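Local atomic coordinates of probable branched-chain amino acid ABC transporter, amino acid binding protein (Thermus thermophilus, PDB entry 3LKB), a protein that binds valine, and probably delivers it and related branched-chain amino acids to an ABC transporter for uptake into the cell. Residues A[151-156]-A[204-208]; A[129-133]-A[228-232]; A[102-108]-A[120-126]. The protein carries 2 engineered substitutions. All coordinates share one frame; numbering follows the deposited sequence.

Contact 1: residues A[151-156]-A[204-208]; sequences HPSPFG and HQNVA. With VAL (valine), chain C.
His151 meets the end of strand 201-205 through its backbone: its N donates to Gln205 O at 3.0 Å, continuing the parallel pairing of strands 145-150 and 201-205 by one step beyond the first strand. Its imidazole stands at about a right angle to the Asn206 amide, whose OD1 comes up to the ring edge at CD2, 3.3 Å away. ND1 of the ring and Ser153 OG share a hydrogen bond of 2.6 Å, and Pro152 CD sits over one ring face, so the imidazole is held in its rotation. Ser153 is also the N-cap of helix 154-157, its OG receiving a weak bond from Gly156 N. Phe155, with CG anti to the backbone N (chi1 153°), sends its ring between the ligand and residues 205-206. Valine N lies over one face of this ring and the ligand CB packs on Phe155 CG at 3.2 Å, while CZ at the far end reaches Asn206 C at 3.5 Å. Gln205 CG lies against Gly156 O at 3.4 Å, and the bend at chi2 (73°) turns the amide so that NE2 donates to Phe155 O at 2.9 Å. One side of the ligand pocket is thus an aromatic residue whose backbone O is tied to Gln205 NE2. The contact of valine N with the ring face is consistent with a cation-pi contribution, if the ligand amine is protonated as free amino acids usually are.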
ATOM      1  N   HIS A 151      11.108 -15.290  -2.675  1.00  8.06           N
ATOM      2  CA  HIS A 151       9.756 -15.025  -2.266  1.00  7.97           C
ATOM      3  C   HIS A 151       8.954 -16.308  -2.480  1.00  8.35           C
ATOM      4  O   HIS A 151       9.216 -17.074  -3.452  1.00  7.11           O
ATOM      5  CB  HIS A 151       9.215 -13.900  -3.139  1.00  8.12           C
ATOM      6  CG  HIS A 151       7.867 -13.408  -2.733  1.00  8.88           C
ATOM      7  ND1 HIS A 151       6.699 -13.923  -3.263  1.00  6.28           N
ATOM      8  CD2 HIS A 151       7.495 -12.468  -1.824  1.00  8.18           C
ATOM      9  CE1 HIS A 151       5.670 -13.304  -2.706  1.00  6.68           C
ATOM     10  NE2 HIS A 151       6.126 -12.418  -1.834  1.00  7.62           N
ATOM     11  N   PRO A 152       7.961 -16.557  -1.592  1.00  8.56           N
ATOM     12  CA  PRO A 152       7.239 -17.840  -1.682  1.00  8.84           C
ATOM     13  C   PRO A 152       6.176 -17.739  -2.744  1.00  8.94           C
ATOM     14  O   PRO A 152       5.037 -17.533  -2.431  1.00 10.28           O
ATOM     15  CB  PRO A 152       6.586 -17.983  -0.295  1.00  7.81           C
ATOM     16  CG  PRO A 152       7.165 -16.778   0.554  1.00  8.42           C
ATOM     17  CD  PRO A 152       7.425 -15.739  -0.485  1.00  8.57           C
ATOM     18  N   SER A 153       6.552 -17.826  -4.003  1.00  9.59           N
ATOM     19  CA  SER A 153       5.568 -17.738  -5.062  1.00  9.61           C
ATOM     20  C   SER A 153       6.282 -18.112  -6.286  1.00  8.87           C
ATOM     21  O   SER A 153       7.499 -18.197  -6.281  1.00  9.29           O
ATOM     22  CB  SER A 153       5.050 -16.302  -5.229  1.00 10.42           C
ATOM     23  OG  SER A 153       6.124 -15.397  -5.332  1.00  8.93           O
ATOM     24  N   PRO A 154       5.526 -18.313  -7.360  1.00  8.95           N
ATOM     25  CA  PRO A 154       6.085 -18.451  -8.707  1.00  8.65           C
ATOM     26  C   PRO A 154       7.115 -17.334  -8.980  1.00  9.13           C
ATOM     27  O   PRO A 154       8.129 -17.574  -9.606  1.00  9.02           O
ATOM     28  CB  PRO A 154       4.847 -18.268  -9.614  1.00  9.18           C
ATOM     29  CG  PRO A 154       3.674 -18.746  -8.757  1.00  7.81           C
ATOM     30  CD  PRO A 154       4.040 -18.344  -7.335  1.00  7.79           C
ATOM     31  N   PHE A 155       6.839 -16.103  -8.542  1.00 10.15           N
ATOM     32  CA  PHE A 155       7.814 -14.978  -8.643  1.00  9.78           C
ATOM     33  C   PHE A 155       9.186 -15.242  -7.967  1.00 10.10           C
ATOM     34  O   PHE A 155      10.261 -15.008  -8.559  1.00  9.72           O
ATOM     35  CB  PHE A 155       7.159 -13.695  -8.136  1.00  9.38           C
ATOM     36  CG  PHE A 155       8.120 -12.648  -7.562  1.00 11.81           C
ATOM     37  CD1 PHE A 155       9.153 -12.097  -8.335  1.00 10.22           C
ATOM     38  CD2 PHE A 155       7.917 -12.152  -6.266  1.00 10.29           C
ATOM     39  CE1 PHE A 155       9.977 -11.072  -7.813  1.00 12.39           C
ATOM     40  CE2 PHE A 155       8.724 -11.138  -5.747  1.00 12.49           C
ATOM     41  CZ  PHE A 155       9.772 -10.604  -6.519  1.00 11.20           C
ATOM     42  N   GLY A 156       9.205 -15.659  -6.733  1.00 10.12           N
ATOM     43  CA  GLY A 156      10.425 -16.063  -6.109  1.00 10.01           C
ATOM     44  C   GLY A 156      11.115 -17.233  -6.723  1.00 10.76           C
ATOM     45  O   GLY A 156      12.265 -17.256  -6.844  1.00 10.67           O
ATOM     46  N   HIS A 204      19.299 -12.829  -3.396  1.00  9.15           N
ATOM     47  CA  HIS A 204      17.850 -12.677  -3.128  1.00  9.07           C
ATOM     48  C   HIS A 204      16.995 -12.505  -4.374  1.00  8.92           C
ATOM     49  O   HIS A 204      17.332 -11.745  -5.270  1.00  9.01           O
ATOM     50  CB  HIS A 204      17.627 -11.434  -2.279  1.00  8.73           C
ATOM     51  CG  HIS A 204      18.090 -11.566  -0.860  1.00  9.61           C
ATOM     52  ND1 HIS A 204      19.400 -11.339  -0.471  1.00  7.58           N
ATOM     53  CD2 HIS A 204      17.417 -11.900   0.269  1.00  7.62           C
ATOM     54  CE1 HIS A 204      19.505 -11.486   0.836  1.00  4.37           C
ATOM     55  NE2 HIS A 204      18.318 -11.829   1.308  1.00  8.70           N
ATOM     56  N   GLN A 205      15.847 -13.168  -4.405  1.00  9.61           N
ATOM     57  CA  GLN A 205      14.806 -12.851  -5.380  1.00  7.79           C
ATOM     58  C   GLN A 205      13.545 -12.516  -4.622  1.00  7.78           C
ATOM     59  O   GLN A 205      12.787 -13.387  -4.195  1.00  8.11           O
ATOM     60  CB  GLN A 205      14.561 -14.043  -6.304  1.00  8.17           C
ATOM     61  CG  GLN A 205      13.270 -13.981  -7.119  1.00  7.08           C
ATOM     62  CD  GLN A 205      13.277 -12.944  -8.290  1.00  5.71           C
ATOM     63  OE1 GLN A 205      14.085 -12.018  -8.331  1.00  6.70           O
ATOM     64  NE2 GLN A 205      12.337 -13.104  -9.223  1.00  3.93           N
ATOM     65  N   ASN A 206      13.259 -11.240  -4.490  1.00  8.23           N
ATOM     66  CA  ASN A 206      12.185 -10.845  -3.609  1.00  8.15           C
ATOM     67  C   ASN A 206      11.812  -9.400  -3.875  1.00  8.26           C
ATOM     68  O   ASN A 206      12.407  -8.773  -4.763  1.00  8.61           O
ATOM     69  CB  ASN A 206      12.720 -10.998  -2.188  1.00  9.05           C
ATOM     70  CG  ASN A 206      11.690 -11.550  -1.227  1.00  9.47           C
ATOM     71  OD1 ASN A 206      10.504 -11.257  -1.359  1.00 11.38           O
ATOM     72  ND2 ASN A 206      12.137 -12.362  -0.260  1.00  7.66           N
ATOM     73  N   VAL A 207      10.834  -8.869  -3.140  1.00  7.20           N
ATOM     74  CA  VAL A 207      10.650  -7.433  -3.081  1.00  7.39           C
ATOM     75  C   VAL A 207      11.510  -6.983  -1.925  1.00  8.59           C
ATOM     76  O   VAL A 207      12.091  -7.824  -1.234  1.00  8.91           O
ATOM     77  CB  VAL A 207       9.191  -6.958  -2.875  1.00  6.81           C
ATOM     78  CG1 VAL A 207       8.424  -6.932  -4.233  1.00  4.59           C
ATOM     79  CG2 VAL A 207       8.475  -7.803  -1.786  1.00  7.97           C
ATOM     80  N   ALA A 208      11.579  -5.672  -1.725  1.00  8.46           N
ATOM     81  CA  ALA A 208      12.534  -5.083  -0.821  1.00  9.37           C
ATOM     82  C   ALA A 208      12.301  -5.295   0.697  1.00  9.16           C
ATOM     83  O   ALA A 208      13.271  -5.362   1.434  1.00  9.84           O
ATOM     84  CB  ALA A 208      12.702  -3.603  -1.142  1.00  8.95           C
TER
HETATM   85  N   VAL C 393       6.597  -9.038  -8.007  1.00 17.73           N
HETATM   86  CA  VAL C 393       6.742  -9.431  -9.462  1.00 16.42           C
HETATM   87  C   VAL C 393       5.829  -8.707 -10.389  1.00 18.37           C
HETATM   88  O   VAL C 393       6.306  -7.711 -10.888  1.00 21.88           O
HETATM   89  CB  VAL C 393       6.485 -10.897  -9.725  1.00 15.87           C
HETATM   90  CG1 VAL C 393       5.102 -11.268  -9.490  1.00 11.82           C
HETATM   91  CG2 VAL C 393       6.800 -11.154 -11.063  1.00 12.79           C

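Contact 2: residues A[129-133]-A[228-232]; sequences QVVAL and LGAHY. With VAL (valine), chain C.
Gln129 and His231 lie side by side and point the same way, joining helix 126-140 to the C-terminal end of strand 226-229. This is helix-on-sheet packing in the alpha/beta fold of the periplasmic binding proteins: the helix rests on the parallel part of the sheet, and the loop leaving the strand runs on to the ligand pocket. Gln129 is extended beyond CG, which carries its amide past Ala230 to His231, the first residue of the 3-10 segment. OE1 touches Ala230 CB at 3.5 Å and takes a hydrogen bond from His231 N at 2.9 Å, the donor standing above the carbonyl plane. Its NE2 turns to Thr124 OG1, so both ends of the buried amide are engaged.

One turn further along the helix, Leu133 and Leu228 slide past each other in opposite directions. With CG beside the backbone N (chi1 -68°), Leu133 drops its two methyls onto the strand: CD2 packs against Leu228 CB at 4.0 Å, and CD1 lies on the peptide of Gly229, 3.5 Å from Gly229 O. Val130 adds a looser touch to Ala230. Ala252 of the adjacent strand 250-253 lies against both Gln129 and Leu133. At the pocket end, Tyr232 comes to the bound valine, its OH 3.3 Å from the ligand's O.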
ATOM      1  N   GLN A 129      19.384 -11.838 -14.730  1.00  8.18           N
ATOM      2  CA  GLN A 129      19.774 -11.064 -13.550  1.00  7.20           C
ATOM      3  C   GLN A 129      20.486 -11.956 -12.557  1.00  6.55           C
ATOM      4  O   GLN A 129      21.599 -11.663 -12.156  1.00  6.77           O
ATOM      5  CB  GLN A 129      18.505 -10.390 -12.900  1.00  6.86           C
ATOM      6  CG  GLN A 129      17.948  -9.276 -13.777  1.00  5.98           C
ATOM      7  CD  GLN A 129      16.568  -8.827 -13.386  1.00 10.63           C
ATOM      8  OE1 GLN A 129      16.094  -9.039 -12.268  1.00 10.46           O
ATOM      9  NE2 GLN A 129      15.897  -8.232 -14.324  1.00 14.70           N
ATOM     10  N   VAL A 130      19.861 -13.041 -12.161  1.00  5.76           N
ATOM     11  CA  VAL A 130      20.420 -13.932 -11.198  1.00  6.29           C
ATOM     12  C   VAL A 130      21.720 -14.609 -11.672  1.00  7.17           C
ATOM     13  O   VAL A 130      22.656 -14.637 -10.946  1.00  6.91           O
ATOM     14  CB  VAL A 130      19.395 -14.960 -10.638  1.00  6.12           C
ATOM     15  CG1 VAL A 130      20.046 -16.054 -10.007  1.00  6.84           C
ATOM     16  CG2 VAL A 130      18.497 -14.368  -9.725  1.00  4.24           C
ATOM     17  N   VAL A 131      21.748 -15.090 -12.901  1.00  7.09           N
ATOM     18  CA  VAL A 131      22.936 -15.591 -13.536  1.00  7.26           C
ATOM     19  C   VAL A 131      24.033 -14.514 -13.671  1.00  8.31           C
ATOM     20  O   VAL A 131      25.167 -14.789 -13.512  1.00  8.39           O
ATOM     21  CB  VAL A 131      22.614 -16.261 -14.911  1.00 20.00           C
ATOM     22  CG1 VAL A 131      23.791 -16.661 -15.623  1.00 20.00           C
ATOM     23  CG2 VAL A 131      21.694 -17.353 -14.768  1.00 20.00           C
ATOM     24  N   ALA A 132      23.656 -13.288 -13.943  1.00  8.19           N
ATOM     25  CA  ALA A 132      24.628 -12.240 -14.008  1.00  8.18           C
ATOM     26  C   ALA A 132      25.302 -12.028 -12.658  1.00  8.26           C
ATOM     27  O   ALA A 132      26.485 -11.908 -12.596  1.00  7.75           O
ATOM     28  CB  ALA A 132      24.048 -10.962 -14.564  1.00  8.16           C
ATOM     29  N   LEU A 133      24.515 -11.980 -11.619  1.00  6.79           N
ATOM     30  CA  LEU A 133      25.021 -11.964 -10.250  1.00  8.28           C
ATOM     31  C   LEU A 133      25.942 -13.172  -9.883  1.00  9.34           C
ATOM     32  O   LEU A 133      26.964 -13.005  -9.197  1.00 10.35           O
ATOM     33  CB  LEU A 133      23.835 -11.940  -9.259  1.00  6.88           C
ATOM     34  CG  LEU A 133      23.028 -10.645  -9.261  1.00  7.53           C
ATOM     35  CD1 LEU A 133      21.761 -10.840  -8.528  1.00  8.02           C
ATOM     36  CD2 LEU A 133      23.842  -9.425  -8.721  1.00  2.00           C
ATOM     37  N   LEU A 228      23.243 -10.064  -2.480  1.00  9.32           N
ATOM     38  CA  LEU A 228      23.006  -9.624  -3.844  1.00  9.24           C
ATOM     39  C   LEU A 228      21.543  -9.877  -4.171  1.00  8.38           C
ATOM     40  O   LEU A 228      20.860 -10.613  -3.460  1.00  9.62           O
ATOM     41  CB  LEU A 228      23.928 -10.372  -4.839  1.00  8.96           C
ATOM     42  CG  LEU A 228      25.404 -10.586  -4.391  1.00  9.73           C
ATOM     43  CD1 LEU A 228      25.563 -11.722  -3.355  1.00  7.39           C
ATOM     44  CD2 LEU A 228      26.280 -10.874  -5.630  1.00  9.27           C
ATOM     45  N   GLY A 229      21.043  -9.302  -5.250  1.00  7.46           N
ATOM     46  CA  GLY A 229      19.630  -9.431  -5.540  1.00  6.76           C
ATOM     47  C   GLY A 229      19.224  -8.938  -6.895  1.00  7.41           C
ATOM     48  O   GLY A 229      19.881  -8.101  -7.492  1.00  8.35           O
ATOM     49  N   ALA A 230      18.127  -9.495  -7.382  1.00  7.47           N
ATOM     50  CA  ALA A 230      17.613  -9.215  -8.672  1.00  6.37           C
ATOM     51  C   ALA A 230      16.715  -7.981  -8.623  1.00  7.18           C
ATOM     52  O   ALA A 230      16.563  -7.335  -7.597  1.00  8.25           O
ATOM     53  CB  ALA A 230      16.854 -10.381  -9.114  1.00  6.02           C
ATOM     54  N   HIS A 231      16.079  -7.680  -9.735  1.00  7.18           N
ATOM     55  CA  HIS A 231      15.494  -6.374  -9.932  1.00  7.19           C
ATOM     56  C   HIS A 231      14.662  -5.765  -8.762  1.00  7.46           C
ATOM     57  O   HIS A 231      14.968  -4.643  -8.307  1.00  7.67           O
ATOM     58  CB  HIS A 231      14.653  -6.286 -11.204  1.00  5.83           C
ATOM     59  CG  HIS A 231      14.036  -4.945 -11.306  1.00  6.84           C
ATOM     60  ND1 HIS A 231      12.761  -4.675 -10.835  1.00  7.87           N
ATOM     61  CD2 HIS A 231      14.590  -3.749 -11.615  1.00  2.00           C
ATOM     62  CE1 HIS A 231      12.541  -3.372 -10.915  1.00  5.40           C
ATOM     63  NE2 HIS A 231      13.629  -2.790 -11.393  1.00  5.64           N
ATOM     64  N   TYR A 232      13.619  -6.483  -8.332  1.00  6.21           N
ATOM     65  CA  TYR A 232      12.702  -6.049  -7.310  1.00  5.73           C
ATOM     66  C   TYR A 232      13.238  -5.932  -5.880  1.00  6.60           C
ATOM     67  O   TYR A 232      12.543  -5.438  -4.997  1.00  6.96           O
ATOM     68  CB  TYR A 232      11.430  -6.893  -7.361  1.00  5.09           C
ATOM     69  CG  TYR A 232      10.584  -6.507  -8.567  1.00  6.87           C
ATOM     70  CD1 TYR A 232      10.455  -7.389  -9.670  1.00  7.17           C
ATOM     71  CD2 TYR A 232      10.014  -5.222  -8.680  1.00  3.66           C
ATOM     72  CE1 TYR A 232       9.737  -7.036 -10.803  1.00  7.36           C
ATOM     73  CE2 TYR A 232       9.271  -4.863  -9.827  1.00  4.19           C
ATOM     74  CZ  TYR A 232       9.121  -5.787 -10.865  1.00  6.77           C
ATOM     75  OH  TYR A 232       8.435  -5.484 -12.006  1.00  5.04           O
TER
HETATM   76  N   VAL C 393       6.597  -9.038  -8.007  1.00 17.73           N
HETATM   77  CA  VAL C 393       6.742  -9.431  -9.462  1.00 16.42           C
HETATM   78  C   VAL C 393       5.829  -8.707 -10.389  1.00 18.37           C
HETATM   79  O   VAL C 393       6.306  -7.711 -10.888  1.00 21.88           O
HETATM   80  CB  VAL C 393       6.485 -10.897  -9.725  1.00 15.87           C
HETATM   81  CG1 VAL C 393       5.102 -11.268  -9.490  1.00 11.82           C
HETATM   82  CG2 VAL C 393       6.800 -11.154 -11.063  1.00 12.79           C

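Contact 3: residues A[102-108]-A[120-126]; sequences IPASMHI and FLPTTSY. With VAL (valine), chain C.
Met106 packs on the Tyr126 ring, crossing it at about a right angle where segments 102-108 and 120-126 meet. Met106 CB sits over the face of the tyrosine ring, 4.0 Å from its centroid and 18° off the normal, a CH-pi contact. The sulfur follows obliquely at 5.0 Å from the same centroid as a Met-aromatic pair, since the methionine runs extended beyond CG (chi2 167°), carrying CE on to Thr123 OG1 at 3.6 Å. Beside this pair, Ser105 CB touches CG2 of the bound valine at 3.3 Å.

One hydrogen bond joins the two backbones, Tyr126 N giving to Met106 O at 2.8 Å. It holds the first residue of helix 126-140 against the loop; Ser125, the N-cap, packs its CB beside Ile108 while its OG caps Glu128 N. Within the loop, Ser105 OG accepts from His107 N, closing an ST turn, and is also bonded to Thr84 OG1.

Apolar packing takes over toward the strands. Ile102 CG2 presses on Pro122 CG at 3.4 Å, and Leu121 crosses Pro103, its CD1 reaching Pro103 CG at 3.9 Å. Ile102 CA also makes a CA-H...O contact with Phe120 O.

The contact is buried and lies close to the centre of the chain. Strand 101-103 pairs with strand 79-81. Helix 285-308 lies along Ile102, Met106, Pro122 and Thr123, helix 84-97 touches Pro103, His107 and Tyr126, and helix 376-383 packs on Ile108 and Ser125.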
ATOM      1  N   ILE A 102       2.293  -6.492 -21.730  1.00  8.53           N
ATOM      2  CA  ILE A 102       3.578  -6.048 -21.232  1.00  8.82           C
ATOM      3  C   ILE A 102       3.566  -6.205 -19.719  1.00  9.10           C
ATOM      4  O   ILE A 102       2.901  -5.422 -19.035  1.00  9.82           O
ATOM      5  CB  ILE A 102       3.812  -4.573 -21.591  1.00  9.10           C
ATOM      6  CG1 ILE A 102       3.658  -4.407 -23.102  1.00 10.74           C
ATOM      7  CG2 ILE A 102       5.155  -4.089 -21.030  1.00  6.03           C
ATOM      8  CD1 ILE A 102       3.559  -2.928 -23.587  1.00 12.69           C
ATOM      9  N   PRO A 103       4.265  -7.229 -19.188  1.00  9.31           N
ATOM     10  CA  PRO A 103       4.281  -7.521 -17.753  1.00  9.01           C
ATOM     11  C   PRO A 103       5.357  -6.773 -16.934  1.00  8.44           C
ATOM     12  O   PRO A 103       6.443  -6.498 -17.427  1.00  7.89           O
ATOM     13  CB  PRO A 103       4.579  -9.026 -17.713  1.00  9.78           C
ATOM     14  CG  PRO A 103       4.756  -9.481 -19.109  1.00  8.88           C
ATOM     15  CD  PRO A 103       4.975  -8.278 -19.939  1.00  9.20           C
ATOM     16  N   ALA A 104       5.020  -6.453 -15.688  1.00  7.88           N
ATOM     17  CA  ALA A 104       6.004  -6.108 -14.664  1.00  7.93           C
ATOM     18  C   ALA A 104       6.853  -7.315 -14.275  1.00  7.42           C
ATOM     19  O   ALA A 104       7.962  -7.157 -13.852  1.00  7.57           O
ATOM     20  CB  ALA A 104       5.306  -5.568 -13.425  1.00  6.67           C
ATOM     21  N   SER A 105       6.274  -8.508 -14.344  1.00  7.27           N
ATOM     22  CA  SER A 105       7.002  -9.716 -14.095  1.00  7.98           C
ATOM     23  C   SER A 105       8.092  -9.828 -15.161  1.00  8.28           C
ATOM     24  O   SER A 105       7.824  -9.638 -16.354  1.00  8.37           O
ATOM     25  CB  SER A 105       6.082 -10.927 -14.287  1.00  8.16           C
ATOM     26  OG  SER A 105       6.853 -12.117 -14.358  1.00  7.65           O
ATOM     27  N   MET A 106       9.290 -10.199 -14.744  1.00  7.20           N
ATOM     28  CA  MET A 106      10.362 -10.394 -15.696  1.00  6.77           C
ATOM     29  C   MET A 106      10.725 -11.895 -15.793  1.00  7.86           C
ATOM     30  O   MET A 106      11.897 -12.304 -15.911  1.00  8.23           O
ATOM     31  CB  MET A 106      11.513  -9.499 -15.258  1.00  7.31           C
ATOM     32  CG  MET A 106      11.028  -8.035 -14.779  1.00  4.91           C
ATOM     33  SD  MET A 106      12.351  -7.207 -13.935  1.00  3.01           S
ATOM     34  CE  MET A 106      11.712  -5.552 -14.051  1.00  9.58           C
ATOM     35  N   HIS A 107       9.715 -12.748 -15.745  1.00  7.93           N
ATOM     36  CA  HIS A 107      10.045 -14.135 -15.727  1.00  8.72           C
ATOM     37  C   HIS A 107      10.214 -14.624 -17.162  1.00  9.34           C
ATOM     38  O   HIS A 107       9.333 -14.415 -17.990  1.00  8.11           O
ATOM     39  CB  HIS A 107       8.996 -14.940 -15.007  1.00  8.44           C
ATOM     40  CG  HIS A 107       9.345 -16.378 -14.920  1.00  8.97           C
ATOM     41  ND1 HIS A 107       8.424 -17.361 -14.617  1.00 13.57           N
ATOM     42  CD2 HIS A 107      10.516 -17.009 -15.128  1.00  7.31           C
ATOM     43  CE1 HIS A 107       9.029 -18.533 -14.588  1.00 12.91           C
ATOM     44  NE2 HIS A 107      10.301 -18.346 -14.897  1.00 12.95           N
ATOM     45  N   ILE A 108      11.340 -15.264 -17.457  1.00 10.18           N
ATOM     46  CA  ILE A 108      11.621 -15.655 -18.852  1.00 11.89           C
ATOM     47  C   ILE A 108      10.605 -16.656 -19.459  1.00 13.99           C
ATOM     48  O   ILE A 108      10.304 -16.640 -20.685  1.00 14.65           O
ATOM     49  CB  ILE A 108      13.028 -16.199 -18.986  1.00 11.36           C
ATOM     50  CG1 ILE A 108      13.417 -16.254 -20.446  1.00  9.50           C
ATOM     51  CG2 ILE A 108      13.165 -17.581 -18.267  1.00 11.25           C
ATOM     52  CD1 ILE A 108      13.640 -14.876 -21.094  1.00  6.59           C
ATOM     53  N   PHE A 120       5.445  -9.344 -24.109  1.00 10.75           N
ATOM     54  CA  PHE A 120       6.708  -8.637 -24.321  1.00  9.37           C
ATOM     55  C   PHE A 120       7.270  -8.106 -23.037  1.00  9.52           C
ATOM     56  O   PHE A 120       6.643  -7.306 -22.383  1.00  8.56           O
ATOM     57  CB  PHE A 120       6.551  -7.498 -25.337  1.00  9.57           C
ATOM     58  CG  PHE A 120       6.152  -7.967 -26.687  1.00  8.88           C
ATOM     59  CD1 PHE A 120       4.806  -8.153 -27.005  1.00  8.60           C
ATOM     60  CD2 PHE A 120       7.114  -8.271 -27.628  1.00  8.78           C
ATOM     61  CE1 PHE A 120       4.446  -8.658 -28.255  1.00  9.81           C
ATOM     62  CE2 PHE A 120       6.772  -8.734 -28.893  1.00  7.66           C
ATOM     63  CZ  PHE A 120       5.434  -8.929 -29.210  1.00  9.83           C
ATOM     64  N   LEU A 121       8.473  -8.579 -22.694  1.00 10.35           N
ATOM     65  CA  LEU A 121       9.195  -8.193 -21.499  1.00 11.14           C
ATOM     66  C   LEU A 121       9.906  -6.868 -21.759  1.00 11.60           C
ATOM     67  O   LEU A 121      10.649  -6.762 -22.736  1.00 12.33           O
ATOM     68  CB  LEU A 121      10.212  -9.284 -21.182  1.00 10.76           C
ATOM     69  CG  LEU A 121       9.809 -10.287 -20.114  1.00 12.62           C
ATOM     70  CD1 LEU A 121       8.330 -10.558 -20.107  1.00 10.47           C
ATOM     71  CD2 LEU A 121      10.584 -11.575 -20.188  1.00 10.43           C
ATOM     72  N   PRO A 122       9.652  -5.842 -20.921  1.00 11.85           N
ATOM     73  CA  PRO A 122      10.306  -4.560 -21.141  1.00 11.29           C
ATOM     74  C   PRO A 122      11.792  -4.655 -20.861  1.00 10.90           C
ATOM     75  O   PRO A 122      12.549  -3.976 -21.523  1.00  9.16           O
ATOM     76  CB  PRO A 122       9.637  -3.629 -20.116  1.00 11.42           C
ATOM     77  CG  PRO A 122       8.379  -4.220 -19.816  1.00 11.78           C
ATOM     78  CD  PRO A 122       8.625  -5.731 -19.870  1.00 12.08           C
ATOM     79  N   THR A 123      12.204  -5.515 -19.918  1.00 11.27           N
ATOM     80  CA  THR A 123      13.642  -5.629 -19.581  1.00 11.95           C
ATOM     81  C   THR A 123      14.151  -7.049 -19.395  1.00 12.48           C
ATOM     82  O   THR A 123      13.417  -8.010 -19.531  1.00 13.76           O
ATOM     83  CB  THR A 123      14.040  -4.821 -18.308  1.00 11.93           C
ATOM     84  OG1 THR A 123      13.653  -5.531 -17.116  1.00 13.43           O
ATOM     85  CG2 THR A 123      13.467  -3.409 -18.305  1.00  9.77           C
ATOM     86  N   THR A 124      15.417  -7.174 -19.030  1.00 12.84           N
ATOM     87  CA  THR A 124      15.994  -8.484 -18.729  1.00 13.25           C
ATOM     88  C   THR A 124      15.170  -9.316 -17.746  1.00 13.22           C
ATOM     89  O   THR A 124      14.378  -8.782 -16.964  1.00 14.60           O
ATOM     90  CB  THR A 124      17.415  -8.357 -18.162  1.00 14.00           C
ATOM     91  OG1 THR A 124      17.389  -7.576 -16.941  1.00 14.33           O
ATOM     92  CG2 THR A 124      18.344  -7.735 -19.224  1.00 13.01           C
ATOM     93  N   SER A 125      15.364 -10.631 -17.787  1.00 12.69           N
ATOM     94  CA  SER A 125      14.539 -11.545 -17.015  1.00 11.64           C
ATOM     95  C   SER A 125      15.172 -11.722 -15.631  1.00 11.22           C
ATOM     96  O   SER A 125      16.351 -11.365 -15.447  1.00 10.38           O
ATOM     97  CB  SER A 125      14.439 -12.878 -17.747  1.00 11.84           C
ATOM     98  OG  SER A 125      15.695 -13.550 -17.786  1.00 11.92           O
ATOM     99  N   TYR A 126      14.402 -12.274 -14.690  1.00  9.77           N
ATOM    100  CA  TYR A 126      14.916 -12.641 -13.369  1.00 10.38           C
ATOM    101  C   TYR A 126      16.100 -13.585 -13.505  1.00  9.79           C
ATOM    102  O   TYR A 126      17.103 -13.423 -12.809  1.00  9.59           O
ATOM    103  CB  TYR A 126      13.842 -13.340 -12.487  1.00 10.23           C
ATOM    104  CG  TYR A 126      12.590 -12.517 -12.245  1.00 11.14           C
ATOM    105  CD1 TYR A 126      12.697 -11.199 -11.855  1.00 11.98           C
ATOM    106  CD2 TYR A 126      11.287 -13.064 -12.412  1.00 10.86           C
ATOM    107  CE1 TYR A 126      11.618 -10.452 -11.622  1.00 11.53           C
ATOM    108  CE2 TYR A 126      10.179 -12.293 -12.190  1.00  5.49           C
ATOM    109  CZ  TYR A 126      10.376 -10.979 -11.794  1.00  8.64           C
ATOM    110  OH  TYR A 126       9.385 -10.108 -11.546  1.00  7.68           O
TER
HETATM  111  N   VAL C 393       6.597  -9.038  -8.007  1.00 17.73           N
HETATM  112  CA  VAL C 393       6.742  -9.431  -9.462  1.00 16.42           C
HETATM  113  C   VAL C 393       5.829  -8.707 -10.389  1.00 18.37           C
HETATM  114  O   VAL C 393       6.306  -7.711 -10.888  1.00 21.88           O
HETATM  115  CB  VAL C 393       6.485 -10.897  -9.725  1.00 15.87           C
HETATM  116  CG1 VAL C 393       5.102 -11.268  -9.490  1.00 11.82           C
HETATM  117  CG2 VAL C 393       6.800 -11.154 -11.063  1.00 12.79           C

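Along the chain contact 3 closes first; contact 2 then opens, with contact 1 nested inside its loop. Their centres lie 11 Å (contacts 1 and 2), 13 Å (2 and 3) and 14 Å (1 and 3) apart, and all three reach the bound valine. Contacts 1 and 2 share the seven-stranded mixed sheet, where strands 201-205 and 226-229 are neighbours, linked by backbone bonds of His204 to Leu228 and Ala230. Contact 3 lies at the two-stranded parallel pairing of strands 79-81 and 101-103 and leads directly into helix 126-140 of contact 2. Tyr232 OH bonds Ala104 O between contacts 2 and 3. The three meet at the valine site, consistent with the interlobe cleft of periplasmic binding proteins.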